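PDB 4TRT: DNA polymerase III subunit beta from Deinococcus radiodurans, which probably acts as a ring-shaped sliding clamp that tethers DNA polymerases and other proteins to DNA and so makes replication processive. Local coordinates for residues Asp245-Val250 / Gly305-Ala310. Sequence-based numbering, arbitrary orientation.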
loop_
_atom_site.group_PDB
_atom_site.type_symbol
_atom_site.label_atom_id
_atom_site.label_comp_id
_atom_site.label_asym_id
_atom_site.label_seq_id
_atom_site.Cartn_x
_atom_site.Cartn_y
_atom_site.Cartn_z
ATOM N N ASP A 245 -5.367 -19.542 -39.077
ATOM C CA ASP A 245 -6.554 -19.321 -39.923
ATOM C C ASP A 245 -7.480 -18.273 -39.274
ATOM O O ASP A 245 -8.438 -18.609 -38.593
ATOM C CB ASP A 245 -7.290 -20.644 -40.166
ATOM C CG ASP A 245 -8.429 -20.516 -41.174
ATOM O OD1 ASP A 245 -8.682 -19.403 -41.676
ATOM O OD2 ASP A 245 -9.091 -21.536 -41.452
ATOM N N ILE A 246 -7.179 -16.998 -39.508
ATOM C CA ILE A 246 -7.873 -15.889 -38.875
ATOM C C ILE A 246 -9.080 -15.492 -39.715
ATOM O O ILE A 246 -8.946 -15.275 -40.921
ATOM C CB ILE A 246 -6.916 -14.696 -38.689
ATOM C CG1 ILE A 246 -5.714 -15.121 -37.835
ATOM C CG2 ILE A 246 -7.626 -13.503 -38.051
ATOM C CD1 ILE A 246 -6.079 -15.712 -36.461
ATOM N N LYS A 247 -10.250 -15.414 -39.080
ATOM C CA LYS A 247 -11.539 -15.121 -39.752
ATOM C C LYS A 247 -12.039 -13.700 -39.498
ATOM O O LYS A 247 -12.897 -13.201 -40.218
ATOM C CB LYS A 247 -12.639 -16.077 -39.240
ATOM C CG LYS A 247 -12.400 -17.571 -39.416
ATOM C CD LYS A 247 -12.263 -17.946 -40.866
ATOM C CE LYS A 247 -12.150 -19.452 -41.058
ATOM N NZ LYS A 247 -11.417 -19.717 -42.333
ATOM N N LEU A 248 -11.579 -13.089 -38.416
ATOM C CA LEU A 248 -12.080 -11.794 -37.999
ATOM C C LEU A 248 -10.974 -11.029 -37.267
ATOM O O LEU A 248 -10.296 -11.586 -36.406
ATOM C CB LEU A 248 -13.302 -11.975 -37.090
ATOM C CG LEU A 248 -13.970 -10.753 -36.443
ATOM C CD1 LEU A 248 -14.571 -9.804 -37.481
ATOM C CD2 LEU A 248 -15.040 -11.233 -35.464
ATOM N N GLN A 249 -10.828 -9.750 -37.621
ATOM C CA GLN A 249 -9.815 -8.864 -37.067
ATOM C C GLN A 249 -10.543 -7.654 -36.537
ATOM O O GLN A 249 -11.384 -7.094 -37.228
ATOM C CB GLN A 249 -8.832 -8.433 -38.160
ATOM C CG GLN A 249 -7.762 -7.452 -37.707
ATOM C CD GLN A 249 -6.923 -6.981 -38.882
ATOM O OE1 GLN A 249 -6.337 -7.802 -39.590
ATOM N NE2 GLN A 249 -6.894 -5.654 -39.125
ATOM N N VAL A 250 -10.249 -7.273 -35.302
ATOM C CA VAL A 250 -10.861 -6.116 -34.685
ATOM C C VAL A 250 -9.728 -5.239 -34.177
ATOM O O VAL A 250 -8.781 -5.739 -33.581
ATOM C CB VAL A 250 -11.793 -6.530 -33.517
ATOM C CG1 VAL A 250 -12.250 -5.308 -32.722
ATOM C CG2 VAL A 250 -13.011 -7.278 -34.060
ATOM N N GLY A 305 -12.727 -6.314 -39.684
ATOM C CA GLY A 305 -12.633 -6.834 -41.028
ATOM C C GLY A 305 -12.504 -8.335 -41.028
ATOM O O GLY A 305 -12.258 -8.938 -39.992
ATOM N N GLY A 306 -12.670 -8.942 -42.202
ATOM C CA GLY A 306 -12.446 -10.386 -42.352
ATOM C C GLY A 306 -13.616 -11.106 -42.992
ATOM O O GLY A 306 -14.532 -10.481 -43.507
ATOM N N THR A 307 -13.575 -12.434 -42.981
ATOM C CA THR A 307 -14.592 -13.215 -43.694
ATOM C C THR A 307 -15.855 -13.476 -42.855
ATOM O O THR A 307 -16.890 -13.814 -43.407
ATOM C CB THR A 307 -14.006 -14.517 -44.272
ATOM O OG1 THR A 307 -13.381 -15.274 -43.235
ATOM C CG2 THR A 307 -12.980 -14.196 -45.371
ATOM N N GLU A 308 -15.782 -13.293 -41.535
ATOM C CA GLU A 308 -16.986 -13.287 -40.686
ATOM C C GLU A 308 -17.302 -11.845 -40.279
ATOM O O GLU A 308 -16.384 -11.061 -39.982
ATOM C CB GLU A 308 -16.763 -14.120 -39.421
ATOM C CG GLU A 308 -16.484 -15.590 -39.651
ATOM C CD GLU A 308 -17.651 -16.330 -40.270
ATOM O OE1 GLU A 308 -18.819 -15.984 -39.989
ATOM O OE2 GLU A 308 -17.399 -17.259 -41.062
ATOM N N GLN A 309 -18.584 -11.484 -40.284
ATOM C CA GLN A 309 -19.024 -10.147 -39.866
ATOM C C GLN A 309 -19.537 -10.112 -38.425
ATOM O O GLN A 309 -19.794 -9.034 -37.897
ATOM C CB GLN A 309 -20.111 -9.613 -40.790
ATOM C CG GLN A 309 -19.627 -9.293 -42.195
ATOM C CD GLN A 309 -19.458 -10.523 -43.047
ATOM O OE1 GLN A 309 -20.356 -11.350 -43.138
ATOM N NE2 GLN A 309 -18.292 -10.653 -43.681
ATOM N N ALA A 310 -19.687 -11.279 -37.798
ATOM C CA ALA A 310 -20.124 -11.328 -36.402
ATOM C C ALA A 310 -19.551 -12.552 -35.717
ATOM O O ALA A 310 -19.354 -13.585 -36.346
ATOM C CB ALA A 310 -21.643 -11.316 -36.300
#
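The carbonyl of Lys247 is a flat group met at its oxygen by the backbone of 306-308. Glu308 N gives Lys247 O a nearly straight hydrogen bond of 3.2 Å, with the donor tilted 24° from the carbonyl plane. Thr307 N adds a weak, bent bond to the same oxygen. Gly306 CA also touches this oxygen, and a side chain at Gly306 would clash with it. Lys247 NZ meets OD1 of the Asp245 carboxylate on its syn side at 2.8 Å, 24° out of the plane, completing a salt bridge within 245-250. The Lys247 chain bends at chi2 (-61°), which brings CD to 3.7 Å from Thr307 OG1. Its CB lies 3.9 Å from Glu308 CG. An alanine here would probably leave the Asp245 carboxylate without its mate and open a gap beside Thr307 OG1. Leu248 turns CD1 to 3.3 Å from Glu308 O; the same methyl also touches Gly305 O. Beyond it, Gln249 and Gly305 form an antiparallel hydrogen-bonded pair. Gln249 N reaches Gly305 O at 2.9 Å, and Gly305 N returns an equal bond to Gln249 O. On its other edge, 248-253 pairs with 330-335. There Lys247 and Leu248 both face Phe335, a classic beta bulge. Leu248 and Val250 pack on Val280 of strand 275-281. Strand 303-306 is outermost on this side of its sheet within the chain, and the contact joins it to strand 248-253 at the surface of the C-terminal domain.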